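Local coordinates for protein muramidase (PDB 6ZM8) that probably hydrolyses the beta-1,4 glycosidic bonds of bacterial peptidoglycan, as a fungal lysozyme of glycoside hydrolase family 25, at residues S67-A77 against W116-I127. Numbering follows the deposited sequence.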
loop_
_atom_site.group_PDB
_atom_site.type_symbol
_atom_site.label_atom_id
_atom_site.label_comp_id
_atom_site.label_asym_id
_atom_site.label_seq_id
_atom_site.Cartn_x
_atom_site.Cartn_y
_atom_site.Cartn_z
ATOM N N SER A 67 16.980 -5.196 -6.762
ATOM C CA SER A 67 17.816 -4.383 -5.876
ATOM C C SER A 67 17.356 -4.681 -4.470
ATOM O O SER A 67 16.317 -5.361 -4.311
ATOM C CB SER A 67 17.699 -2.893 -6.221
ATOM O OG SER A 67 16.331 -2.506 -6.378
ATOM N N SER A 68 18.099 -4.186 -3.488
ATOM C CA SER A 68 17.775 -4.458 -2.099
ATOM C C SER A 68 16.452 -3.783 -1.686
ATOM O O SER A 68 16.012 -2.785 -2.259
ATOM C CB SER A 68 18.891 -3.979 -1.197
ATOM O OG SER A 68 18.931 -2.573 -1.168
ATOM N N GLY A 69 15.916 -4.319 -0.577
ATOM C CA GLY A 69 14.754 -3.682 0.012
ATOM C C GLY A 69 15.081 -2.262 0.492
ATOM O O GLY A 69 14.255 -1.356 0.374
ATOM N N ALA A 70 16.278 -2.078 1.047
ATOM C CA ALA A 70 16.683 -0.746 1.525
ATOM C C ALA A 70 16.727 0.240 0.368
ATOM O O ALA A 70 16.291 1.383 0.499
ATOM C CB ALA A 70 18.030 -0.816 2.225
ATOM N N ALA A 71 17.300 -0.175 -0.779
ATOM C CA ALA A 71 17.406 0.746 -1.911
ATOM C C ALA A 71 16.021 1.163 -2.375
ATOM O O ALA A 71 15.784 2.326 -2.745
ATOM C CB ALA A 71 18.183 0.111 -3.055
ATOM N N GLN A 72 15.080 0.218 -2.393
ATOM C CA GLN A 72 13.724 0.551 -2.843
ATOM C C GLN A 72 12.983 1.404 -1.803
ATOM O O GLN A 72 12.212 2.285 -2.202
ATOM C CB GLN A 72 12.968 -0.724 -3.219
ATOM C CG GLN A 72 13.460 -1.182 -4.593
ATOM C CD GLN A 72 12.826 -2.437 -5.143
ATOM O OE1 GLN A 72 11.594 -2.605 -5.105
ATOM N NE2 GLN A 72 13.657 -3.291 -5.692
ATOM N N ALA A 73 13.218 1.167 -0.505
ATOM C CA ALA A 73 12.604 2.036 0.488
ATOM C C ALA A 73 13.120 3.467 0.364
ATOM O O ALA A 73 12.341 4.419 0.492
ATOM C CB ALA A 73 12.880 1.498 1.888
ATOM N N ARG A 74 14.426 3.635 0.129
ATOM C CA ARG A 74 14.976 4.981 -0.061
ATOM C C ARG A 74 14.367 5.634 -1.292
ATOM O O ARG A 74 14.028 6.835 -1.273
ATOM C CB ARG A 74 16.508 4.944 -0.218
ATOM C CG ARG A 74 17.261 4.705 1.058
ATOM C CD ARG A 74 18.783 4.818 0.895
ATOM N NE ARG A 74 19.372 3.637 0.265
ATOM C CZ ARG A 74 19.794 2.499 0.913
ATOM N NH1 ARG A 74 19.568 2.437 2.220
ATOM N NH2 ARG A 74 20.268 1.481 0.252
ATOM N N TYR A 75 14.282 4.908 -2.396
ATOM C CA TYR A 75 13.732 5.471 -3.636
ATOM C C TYR A 75 12.275 5.888 -3.428
ATOM O O TYR A 75 11.857 6.979 -3.822
ATOM C CB TYR A 75 13.866 4.438 -4.751
ATOM C CG TYR A 75 13.448 4.947 -6.102
ATOM C CD1 TYR A 75 14.164 5.915 -6.752
ATOM C CD2 TYR A 75 12.341 4.435 -6.757
ATOM C CE1 TYR A 75 13.819 6.365 -8.032
ATOM C CE2 TYR A 75 11.968 4.865 -8.019
ATOM C CZ TYR A 75 12.721 5.809 -8.667
ATOM O OH TYR A 75 12.362 6.175 -9.932
ATOM N N PHE A 76 11.487 5.007 -2.819
ATOM C CA PHE A 76 10.084 5.310 -2.528
ATOM C C PHE A 76 9.951 6.536 -1.628
ATOM O O PHE A 76 9.189 7.468 -1.934
ATOM C CB PHE A 76 9.469 4.072 -1.876
ATOM C CG PHE A 76 8.062 4.249 -1.397
ATOM C CD1 PHE A 76 7.044 4.734 -2.225
ATOM C CD2 PHE A 76 7.714 3.828 -0.105
ATOM C CE1 PHE A 76 5.733 4.781 -1.773
ATOM C CE2 PHE A 76 6.396 3.870 0.330
ATOM C CZ PHE A 76 5.400 4.342 -0.508
ATOM N N ALA A 77 10.682 6.556 -0.498
ATOM C CA ALA A 77 10.540 7.649 0.463
ATOM C C ALA A 77 10.952 8.993 -0.133
ATOM O O ALA A 77 10.468 10.021 0.316
ATOM C CB ALA A 77 11.311 7.353 1.719
ATOM N N TRP A 116 14.244 -9.553 2.529
ATOM C CA TRP A 116 14.098 -8.408 1.642
ATOM C C TRP A 116 13.028 -7.456 2.182
ATOM O O TRP A 116 13.213 -6.245 2.258
ATOM C CB TRP A 116 13.750 -8.910 0.223
ATOM C CG TRP A 116 13.768 -7.845 -0.810
ATOM C CD1 TRP A 116 14.811 -7.597 -1.655
ATOM C CD2 TRP A 116 12.764 -6.855 -1.087
ATOM N NE1 TRP A 116 14.515 -6.504 -2.452
ATOM C CE2 TRP A 116 13.286 -6.032 -2.119
ATOM C CE3 TRP A 116 11.482 -6.578 -0.607
ATOM C CZ2 TRP A 116 12.577 -4.951 -2.638
ATOM C CZ3 TRP A 116 10.772 -5.496 -1.111
ATOM C CH2 TRP A 116 11.336 -4.689 -2.109
ATOM N N ILE A 117 11.882 -8.039 2.538
ATOM C CA ILE A 117 10.774 -7.240 3.100
ATOM C C ILE A 117 11.237 -6.565 4.396
ATOM O O ILE A 117 10.949 -5.391 4.610
ATOM C CB ILE A 117 9.532 -8.117 3.291
ATOM C CG1 ILE A 117 9.039 -8.654 1.935
ATOM C CG2 ILE A 117 8.432 -7.330 4.005
ATOM C CD1 ILE A 117 8.063 -9.816 2.064
ATOM N N GLU A 118 11.938 -7.314 5.269
ATOM C CA GLU A 118 12.454 -6.721 6.501
ATOM C C GLU A 118 13.340 -5.522 6.198
ATOM O O GLU A 118 13.281 -4.487 6.874
ATOM C CB GLU A 118 13.203 -7.790 7.289
ATOM C CG GLU A 118 13.767 -7.273 8.620
ATOM C CD GLU A 118 12.689 -6.885 9.603
ATOM O OE1 GLU A 118 11.903 -7.754 10.007
ATOM O OE2 GLU A 118 12.554 -5.690 9.883
ATOM N N ASP A 119 14.213 -5.656 5.194
ATOM C CA ASP A 119 15.101 -4.558 4.840
ATOM C C ASP A 119 14.285 -3.339 4.369
ATOM O O ASP A 119 14.570 -2.196 4.750
ATOM C CB ASP A 119 16.091 -5.039 3.776
ATOM C CG ASP A 119 17.290 -4.150 3.569
ATOM O OD1 ASP A 119 17.685 -3.434 4.481
ATOM O OD2 ASP A 119 17.863 -4.251 2.440
ATOM N N PHE A 120 13.270 -3.574 3.549
ATOM C CA PHE A 120 12.412 -2.462 3.114
ATOM C C PHE A 120 11.726 -1.800 4.315
ATOM O O PHE A 120 11.737 -0.568 4.454
ATOM C CB PHE A 120 11.374 -2.968 2.095
ATOM C CG PHE A 120 10.537 -1.845 1.531
ATOM C CD1 PHE A 120 9.467 -1.304 2.243
ATOM C CD2 PHE A 120 10.830 -1.320 0.276
ATOM C CE1 PHE A 120 8.734 -0.236 1.727
ATOM C CE2 PHE A 120 10.076 -0.268 -0.252
ATOM C CZ PHE A 120 9.038 0.274 0.480
ATOM N N VAL A 121 11.073 -2.597 5.153
ATOM C CA VAL A 121 10.238 -1.946 6.179
ATOM C C VAL A 121 11.113 -1.298 7.268
ATOM O O VAL A 121 10.719 -0.285 7.821
ATOM C CB VAL A 121 9.177 -2.896 6.775
ATOM C CG1 VAL A 121 8.345 -3.556 5.675
ATOM C CG2 VAL A 121 9.765 -3.956 7.670
ATOM N N THR A 122 12.251 -1.914 7.640
ATOM C CA THR A 122 13.142 -1.279 8.600
ATOM C C THR A 122 13.704 0.016 8.029
ATOM O O THR A 122 13.787 1.036 8.731
ATOM C CB THR A 122 14.247 -2.263 9.000
ATOM O OG1 THR A 122 13.682 -3.324 9.740
ATOM C CG2 THR A 122 15.323 -1.618 9.840
ATOM N N THR A 123 14.113 -0.007 6.765
ATOM C CA THR A 123 14.674 1.196 6.145
ATOM C C THR A 123 13.617 2.296 6.046
ATOM O O THR A 123 13.877 3.461 6.373
ATOM C CB THR A 123 15.288 0.859 4.787
ATOM O OG1 THR A 123 16.328 -0.116 4.965
ATOM C CG2 THR A 123 15.894 2.088 4.131
ATOM N N TYR A 124 12.416 1.933 5.591
ATOM C CA TYR A 124 11.353 2.927 5.464
ATOM C C TYR A 124 11.048 3.585 6.825
ATOM O O TYR A 124 10.855 4.783 6.913
ATOM C CB TYR A 124 10.102 2.264 4.857
ATOM C CG TYR A 124 8.992 3.267 4.605
ATOM C CD1 TYR A 124 9.003 4.082 3.476
ATOM C CD2 TYR A 124 7.948 3.409 5.513
ATOM C CE1 TYR A 124 8.009 5.021 3.259
ATOM C CE2 TYR A 124 6.941 4.345 5.300
ATOM C CZ TYR A 124 6.974 5.160 4.174
ATOM O OH TYR A 124 5.976 6.086 4.022
ATOM N N HIS A 125 10.996 2.753 7.869
ATOM C CA HIS A 125 10.734 3.283 9.230
ATOM C C HIS A 125 11.886 4.192 9.709
ATOM O O HIS A 125 11.634 5.215 10.344
ATOM C CB HIS A 125 10.511 2.095 10.160
ATOM C CG HIS A 125 10.330 2.474 11.590
ATOM N ND1 HIS A 125 11.385 2.479 12.463
ATOM C CD2 HIS A 125 9.241 2.832 12.268
ATOM C CE1 HIS A 125 10.918 2.852 13.674
ATOM N NE2 HIS A 125 9.619 3.078 13.574
ATOM N N GLY A 126 13.121 3.819 9.412
ATOM C CA GLY A 126 14.240 4.661 9.791
ATOM C C GLY A 126 14.227 6.006 9.097
ATOM O O GLY A 126 14.690 7.010 9.648
ATOM N N ILE A 127 13.736 6.042 7.854
ATOM C CA ILE A 127 13.687 7.290 7.104
ATOM C C ILE A 127 12.517 8.159 7.590
ATOM O O ILE A 127 12.672 9.339 7.843
ATOM C CB ILE A 127 13.587 7.041 5.586
ATOM C CG1 ILE A 127 14.851 6.346 5.084
ATOM C CG2 ILE A 127 13.358 8.337 4.848
ATOM C CD1 ILE A 127 14.718 5.756 3.714
HETATM O O HOH W 1 17.230 -6.416 0.841
#
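Helix 69-77 runs beside helix 116-127 with their N-to-C directions 37° apart, and the backbones come closest where Gly69 faces Phe120, their CA atoms 4.1 Å apart. So near an approach depends on a residue without a side chain: Gly69 CA lies over the five-membered ring of Trp116, and its carbonyl O receives a CA-H...O contact from Phe120. Trp116 NE1 gives an almost straight hydrogen bond of 2.8 Å to Ser67 O, which lies in the plane of the indole; this bond and Gly69 over one face help to orient the ring. The Gln72 amide meets the six-membered part of the indole at its edge. Beyond the segments, Gln72 OE1 accepts from His60 NE2 and Gln72 NE2 donates to Gln63 O.

Two groups meet the amides of the first turn of helix 69-77. Ser68 OG, as N-cap, accepts from Ala71 N at 2.9 Å, and Asp119 OD2 of the other helix receives a weak bond from Ala70 N as well as a bridge through a water to Gly69 N. Its negative charge probably interacts favourably with the helix dipole.

Farther along, Phe120 is a knob among Gly69, Gln72, Ala73 and Phe76. With CG anti to the backbone N (chi1 -175°), its ring reaches back across the interface, and Ala73 CB rests over one face, 4.0 Å from the centroid. Phe76 and Tyr124 lie near parallel but slid apart, with Phe76 CE2 3.5 Å from Tyr124 CE1; the Tyr124 hydroxyl bonds to Gly81 and Gly92. On the outer side, Ile127 CD1 packs on Arg74 CG at 3.8 Å.

Phe76 also touches strand 26-33 and Phe120 strand 93-95, which makes this a pair of helices packed outside the beta-barrel of a TIM-barrel-like GH25 fold.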